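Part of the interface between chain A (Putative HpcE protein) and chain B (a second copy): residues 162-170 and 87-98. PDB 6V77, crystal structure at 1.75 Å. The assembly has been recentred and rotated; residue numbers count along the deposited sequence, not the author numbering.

Chain A (162-170) GPAPQFSLA
Chain B, residues 87-98: GLSKPEHPVIFT

Two copies of one protein meet here through apolar packing and two bridging waters, with no direct hydrogen bond between the stretches; 496 Å² is buried in all. Chain A runs as loop from Gly A162 (phi 88°) through Ala A164 (44/69) to Gln A166 (-107/127), then takes helical angles from Phe A167 to Ala A170. Chain B leaves a helix at Gly B87 (82/-5), runs extended apart from Glu B92 (-95/-17), and enters a strand that includes Ile B96 and Phe B97. Both chains advance in the same sense: Pro A163 CA lies 5.8 Å from Ser B89 CA, and Gln A166 CA 6.3 Å from Phe B97 CA. Among apolar contacts, the C-gamma-endo ring of Pro A163, poorly ordered, places CB 4.2 Å from Leu B88 CB (rotamer mt) and CG 4.3 Å from Pro B91 CB. Ala A164 CB packs 4.1 Å from Leu B88 CD1, and Leu A169 CD2 (tp) 4.3 Å from Ile B96 CG1 (mm). Pro A163 CG also makes van der Waals contact with the backbone carbonyl Ser B89 O (3.4 Å). Gln A166 (m, m, chi3 -60°) folds back so that NE2 donates to Ala A164 O (2.9 Å, 169°), while CG is 3.6 Å from Val B95 CG1 (t), CB 3.3 Å from Ile B96 O, and OE1 4.0 Å from Phe B97 CB (chi1 p, 46°). Two waters bridge the stretches: water 1 accepts from Leu A169 N (2.9 Å) and lies 2.7 Å from Ile B96 O and 2.9 Å from Gln A166 O; water 2 accepts from Ser A168 N (3.0 Å) and donates to Ile B96 O (3.0 Å).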

# COMPACT_ATOMS: atom_id res chain seq x y z
N GLY A 162 7.71 12.35 16.46
CA GLY A 162 8.06 11.07 17.04
C GLY A 162 9.42 10.58 16.61
O GLY A 162 10.15 11.26 15.89
N PRO A 163 9.79 9.38 17.05
CA PRO A 163 11.07 8.81 16.63
C PRO A 163 10.97 8.34 15.19
O PRO A 163 9.99 7.70 14.79
CB PRO A 163 11.27 7.64 17.60
CG PRO A 163 9.87 7.21 17.96
CD PRO A 163 9.02 8.46 17.92
N ALA A 164 11.99 8.67 14.39
CA ALA A 164 12.09 8.29 12.99
C ALA A 164 10.75 8.47 12.29
O ALA A 164 10.08 7.48 11.96
CB ALA A 164 12.55 6.83 12.86
N PRO A 165 10.31 9.71 12.10
CA PRO A 165 8.95 9.94 11.58
C PRO A 165 8.73 9.24 10.25
O PRO A 165 9.55 9.35 9.34
CB PRO A 165 8.87 11.46 11.45
CG PRO A 165 10.29 11.92 11.42
CD PRO A 165 11.03 10.98 12.31
N GLN A 166 7.62 8.52 10.16
CA GLN A 166 7.20 7.82 8.95
C GLN A 166 6.03 8.58 8.35
O GLN A 166 5.04 8.83 9.05
CB GLN A 166 6.81 6.37 9.30
CG GLN A 166 7.96 5.59 9.95
CD GLN A 166 9.15 5.45 9.03
OE1 GLN A 166 9.04 4.88 7.94
NE2 GLN A 166 10.29 5.98 9.46
N PHE A 167 6.13 8.93 7.07
CA PHE A 167 5.29 9.99 6.51
C PHE A 167 3.91 9.55 6.02
O PHE A 167 3.09 10.43 5.73
CB PHE A 167 6.01 10.65 5.32
CG PHE A 167 7.32 11.34 5.67
CD1 PHE A 167 7.63 11.65 6.98
CD2 PHE A 167 8.20 11.70 4.66
CE1 PHE A 167 8.82 12.28 7.30
CE2 PHE A 167 9.40 12.34 4.98
CZ PHE A 167 9.71 12.63 6.30
N SER A 168 3.60 8.25 5.91
CA SER A 168 2.44 7.86 5.09
C SER A 168 1.11 8.28 5.72
O SER A 168 0.22 8.78 5.02
CB SER A 168 2.43 6.35 4.85
OG SER A 168 3.61 5.96 4.16
N LEU A 169 0.93 8.03 7.02
CA LEU A 169 -0.40 8.24 7.60
C LEU A 169 -0.84 9.70 7.51
O LEU A 169 -2.01 10.00 7.20
CB LEU A 169 -0.41 7.77 9.06
CG LEU A 169 -1.79 7.45 9.66
CD1 LEU A 169 -2.48 6.31 8.90
CD2 LEU A 169 -1.63 7.07 11.13
N ALA A 170 0.09 10.62 7.76
CA ALA A 170 -0.27 12.04 7.70
C ALA A 170 -0.64 12.51 6.30
O ALA A 170 -1.24 13.58 6.16
CB ALA A 170 0.89 12.88 8.22
N GLY B 87 17.68 1.65 19.42
CA GLY B 87 18.40 2.91 19.55
C GLY B 87 17.52 4.13 19.49
O GLY B 87 18.02 5.25 19.69
N LEU B 88 16.22 3.96 19.22
CA LEU B 88 15.29 5.07 19.12
C LEU B 88 14.50 5.23 20.41
O LEU B 88 14.45 4.33 21.25
CB LEU B 88 14.32 4.84 17.95
CG LEU B 88 14.98 4.69 16.58
CD1 LEU B 88 13.99 4.12 15.57
CD2 LEU B 88 15.52 6.03 16.09
N SER B 89 13.87 6.39 20.55
CA SER B 89 13.01 6.67 21.69
C SER B 89 11.72 5.85 21.61
O SER B 89 11.27 5.45 20.53
CB SER B 89 12.67 8.17 21.73
OG SER B 89 13.83 8.91 22.08
N LYS B 90 11.13 5.59 22.78
CA LYS B 90 9.88 4.87 22.83
C LYS B 90 8.77 5.74 22.25
O LYS B 90 8.72 6.94 22.54
CB LYS B 90 9.52 4.48 24.27
N PRO B 91 7.90 5.18 21.42
CA PRO B 91 6.86 5.99 20.77
C PRO B 91 5.69 6.28 21.68
O PRO B 91 5.33 5.49 22.56
CB PRO B 91 6.43 5.11 19.59
CG PRO B 91 6.57 3.72 20.13
CD PRO B 91 7.84 3.77 20.98
N GLU B 92 5.08 7.45 21.46
CA GLU B 92 3.84 7.83 22.12
C GLU B 92 2.60 7.51 21.30
O GLU B 92 1.50 7.50 21.85
CB GLU B 92 3.86 9.33 22.45
N HIS B 93 2.76 7.27 20.01
CA HIS B 93 1.68 6.84 19.13
C HIS B 93 2.25 5.79 18.19
O HIS B 93 3.46 5.74 17.99
CB HIS B 93 1.11 8.02 18.32
CG HIS B 93 0.60 9.12 19.18
ND1 HIS B 93 -0.67 9.10 19.74
CD2 HIS B 93 1.18 10.27 19.61
CE1 HIS B 93 -0.84 10.20 20.46
NE2 HIS B 93 0.27 10.92 20.40
N PRO B 94 1.40 4.95 17.61
CA PRO B 94 1.89 3.94 16.67
C PRO B 94 2.69 4.54 15.52
O PRO B 94 2.28 5.52 14.90
CB PRO B 94 0.60 3.27 16.17
CG PRO B 94 -0.35 3.41 17.35
CD PRO B 94 -0.04 4.78 17.90
N VAL B 95 3.84 3.92 15.24
CA VAL B 95 4.68 4.26 14.10
C VAL B 95 4.20 3.41 12.92
O VAL B 95 4.23 2.18 13.00
CB VAL B 95 6.16 3.97 14.41
CG1 VAL B 95 7.03 4.27 13.20
CG2 VAL B 95 6.63 4.78 15.63
N ILE B 96 3.73 4.06 11.85
CA ILE B 96 3.02 3.34 10.79
C ILE B 96 3.76 3.48 9.47
O ILE B 96 4.07 4.60 9.03
CB ILE B 96 1.56 3.83 10.65
CG1 ILE B 96 0.80 3.66 11.99
CG2 ILE B 96 0.89 3.10 9.49
CD1 ILE B 96 0.68 2.21 12.49
N PHE B 97 4.01 2.35 8.81
CA PHE B 97 4.54 2.33 7.46
C PHE B 97 3.84 1.20 6.71
O PHE B 97 2.80 0.69 7.15
CB PHE B 97 6.07 2.21 7.44
CG PHE B 97 6.60 1.16 8.36
CD1 PHE B 97 6.79 -0.13 7.91
CD2 PHE B 97 6.91 1.47 9.68
CE1 PHE B 97 7.28 -1.11 8.78
CE2 PHE B 97 7.39 0.48 10.54
CZ PHE B 97 7.57 -0.80 10.10
N THR B 98 4.36 0.81 5.56
CA THR B 98 3.68 -0.24 4.82
C THR B 98 4.70 -1.28 4.39
O THR B 98 5.91 -1.08 4.49
CB THR B 98 2.90 0.32 3.60
OG1 THR B 98 1.98 -0.69 3.13
CG2 THR B 98 3.86 0.73 2.47
O HOH W 1 2.84 7.00 8.98
O HOH W 2 5.07 5.72 6.43